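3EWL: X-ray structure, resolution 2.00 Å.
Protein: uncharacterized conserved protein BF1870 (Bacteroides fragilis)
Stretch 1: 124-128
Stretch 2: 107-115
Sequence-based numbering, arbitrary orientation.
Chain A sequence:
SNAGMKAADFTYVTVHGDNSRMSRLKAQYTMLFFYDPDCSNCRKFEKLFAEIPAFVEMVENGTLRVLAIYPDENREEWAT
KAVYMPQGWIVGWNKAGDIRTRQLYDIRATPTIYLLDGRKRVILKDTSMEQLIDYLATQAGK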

# COMPACT_ATOMS: atom_id res chain seq x y z
N LEU A 124 11.64 4.46 -1.10
CA LEU A 124 12.08 3.29 -0.33
C LEU A 124 11.45 2.08 -0.97
O LEU A 124 10.22 2.04 -1.17
CB LEU A 124 11.70 3.36 1.16
CG LEU A 124 12.33 4.40 2.09
CD1 LEU A 124 11.72 4.25 3.50
CD2 LEU A 124 13.86 4.23 2.17
N LYS A 125 12.29 1.09 -1.27
CA LYS A 125 11.88 -0.15 -1.93
C LYS A 125 11.82 -1.36 -0.97
O LYS A 125 12.78 -1.62 -0.27
CB LYS A 125 12.81 -0.44 -3.12
CG LYS A 125 12.91 -1.93 -3.45
CD LYS A 125 13.21 -2.25 -4.87
CE LYS A 125 12.89 -3.73 -5.07
NZ LYS A 125 12.71 -3.97 -6.49
N ASP A 126 10.70 -2.09 -0.93
CA ASP A 126 10.60 -3.31 -0.09
C ASP A 126 11.20 -3.05 1.30
O ASP A 126 12.12 -3.76 1.77
CB ASP A 126 11.32 -4.48 -0.76
CG ASP A 126 11.14 -5.81 0.00
OD1 ASP A 126 10.27 -5.90 0.90
OD2 ASP A 126 11.86 -6.79 -0.33
N THR A 127 10.65 -2.06 1.97
CA THR A 127 11.29 -1.48 3.13
C THR A 127 10.69 -1.99 4.45
O THR A 127 9.82 -2.90 4.45
CB THR A 127 11.31 0.06 2.95
OG1 THR A 127 12.08 0.66 3.99
CG2 THR A 127 9.88 0.63 2.92
N SER A 128 11.17 -1.44 5.56
CA SER A 128 10.68 -1.82 6.88
C SER A 128 10.23 -0.65 7.75
O SER A 128 10.53 0.51 7.46
CB SER A 128 11.73 -2.62 7.64
OG SER A 128 11.50 -4.02 7.44
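Stretch 2, residues 107-115: IRATPTIYL

Residues 112-115 of stretch 2 form a β-strand that runs antiparallel to stretch 1, preceded by a loop with a cis peptide bond before Pro111. Leu124 and Leu115 make a hydrogen-bonded antiparallel pair, their CA atoms 4.8 Å apart: Leu115 N donates to Leu124 O at 2.8 Å, and Leu124 N to Leu115 O at 3.1 Å. The register then carries Lys125 past Tyr114 (CA to CA 4.9 Å) and Asp126 past Ile113 (CA to CA 5.0 Å). At Asp126 the backbone turns to phi/psi 45/58, far from extended values, and it is Thr127 N that reaches Ile113 O, in a hydrogen bond of 2.8 Å. Asp126 N lies 3.0 Å from Ile113 O, but the angle is too poor for a bond. The CA of Tyr114 makes a further C-H···O contact of 3.3 Å with Leu124 O.

The paired leucines project to the same face of the sheet, where their CB atoms meet at 3.9 Å; apolar side chains suit such a cross-strand contact. Next along, the Tyr114 ring has Asp126 N over one face, at 4.0 Å from CE2, while the Lys125 methylene CE lies 3.7 Å from Tyr114 OH. The long lysine chain can thus follow the ring with its aliphatic part.

Asp126 points its CA-to-CB bond away, yet its carboxylate comes back to stretch 2. OD2 forms a salt bridge with Arg108, whose NE donates almost linearly at 2.7 Å; a weak bond from Arg108 NH1 to the same OD2 measures 3.4 Å. OD1 accepts from two waters: one also donates to Thr112 OG1, the other accepts from Ile113 N and donates to Thr127 O. Finally, Thr127 CG2 packs 4.0 Å from Ile113 CG2, its methyl suiting an apolar neighbour while OG1 is hydrogen-bonded elsewhere in the structure.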

# COMPACT_ATOMS: atom_id res chain seq x y z
N ILE A 107 6.93 -8.84 -5.18
CA ILE A 107 6.25 -9.01 -3.88
C ILE A 107 6.72 -10.36 -3.32
O ILE A 107 6.05 -11.40 -3.51
CB ILE A 107 4.70 -8.81 -4.01
CG1 ILE A 107 4.38 -7.35 -4.38
CG2 ILE A 107 3.94 -9.23 -2.73
CD1 ILE A 107 3.04 -7.17 -5.03
N ARG A 108 7.89 -10.33 -2.67
CA ARG A 108 8.56 -11.53 -2.16
C ARG A 108 7.75 -12.23 -1.08
O ARG A 108 7.96 -13.40 -0.83
CB ARG A 108 9.91 -11.19 -1.51
CG ARG A 108 10.81 -10.29 -2.28
CD ARG A 108 12.18 -10.25 -1.56
NE ARG A 108 12.26 -9.48 -0.31
CZ ARG A 108 12.55 -9.97 0.91
NH1 ARG A 108 12.63 -9.15 1.95
NH2 ARG A 108 12.76 -11.27 1.10
N ALA A 109 6.88 -11.49 -0.41
CA ALA A 109 6.24 -11.90 0.84
C ALA A 109 5.14 -10.88 1.13
O ALA A 109 5.10 -9.82 0.50
CB ALA A 109 7.25 -11.91 1.98
N THR A 110 4.22 -11.21 2.05
CA THR A 110 3.24 -10.22 2.51
C THR A 110 3.51 -9.99 3.95
O THR A 110 3.59 -10.95 4.70
CB THR A 110 1.77 -10.63 2.28
OG1 THR A 110 1.48 -11.84 2.99
CG2 THR A 110 1.49 -10.85 0.81
N PRO A 111 3.63 -8.73 4.37
CA PRO A 111 3.49 -7.47 3.60
C PRO A 111 4.78 -7.15 2.85
O PRO A 111 5.84 -7.59 3.24
CB PRO A 111 3.26 -6.42 4.69
CG PRO A 111 4.02 -6.97 5.92
CD PRO A 111 3.85 -8.48 5.82
N THR A 112 4.67 -6.46 1.73
CA THR A 112 5.82 -5.81 1.13
C THR A 112 5.43 -4.31 1.01
O THR A 112 4.33 -3.95 0.56
CB THR A 112 6.14 -6.37 -0.28
OG1 THR A 112 6.44 -7.79 -0.20
CG2 THR A 112 7.32 -5.61 -0.96
N ILE A 113 6.33 -3.44 1.41
CA ILE A 113 6.03 -2.06 1.50
C ILE A 113 7.00 -1.28 0.61
O ILE A 113 8.23 -1.55 0.62
CB ILE A 113 6.18 -1.63 2.95
CG1 ILE A 113 5.20 -2.40 3.84
CG2 ILE A 113 5.94 -0.14 3.11
CD1 ILE A 113 5.87 -3.07 5.02
N TYR A 114 6.44 -0.29 -0.09
CA TYR A 114 7.22 0.70 -0.82
C TYR A 114 6.79 2.10 -0.38
O TYR A 114 5.60 2.37 -0.19
CB TYR A 114 6.98 0.57 -2.36
CG TYR A 114 7.57 -0.66 -3.04
CD1 TYR A 114 8.52 -0.52 -4.06
CD2 TYR A 114 7.16 -1.95 -2.71
CE1 TYR A 114 9.04 -1.62 -4.72
CE2 TYR A 114 7.72 -3.06 -3.36
CZ TYR A 114 8.67 -2.87 -4.35
OH TYR A 114 9.24 -3.92 -5.03
N LEU A 115 7.75 3.02 -0.25
CA LEU A 115 7.41 4.42 -0.11
C LEU A 115 7.65 5.18 -1.44
O LEU A 115 8.72 5.06 -2.04
CB LEU A 115 8.21 5.04 1.02
CG LEU A 115 7.78 6.47 1.36
CD1 LEU A 115 6.33 6.56 1.78
CD2 LEU A 115 8.68 6.94 2.48
O HOH W 1 8.91 -8.35 0.46
O HOH W 2 8.68 -4.64 2.63
O HOH W 3 9.85 -4.54 -7.99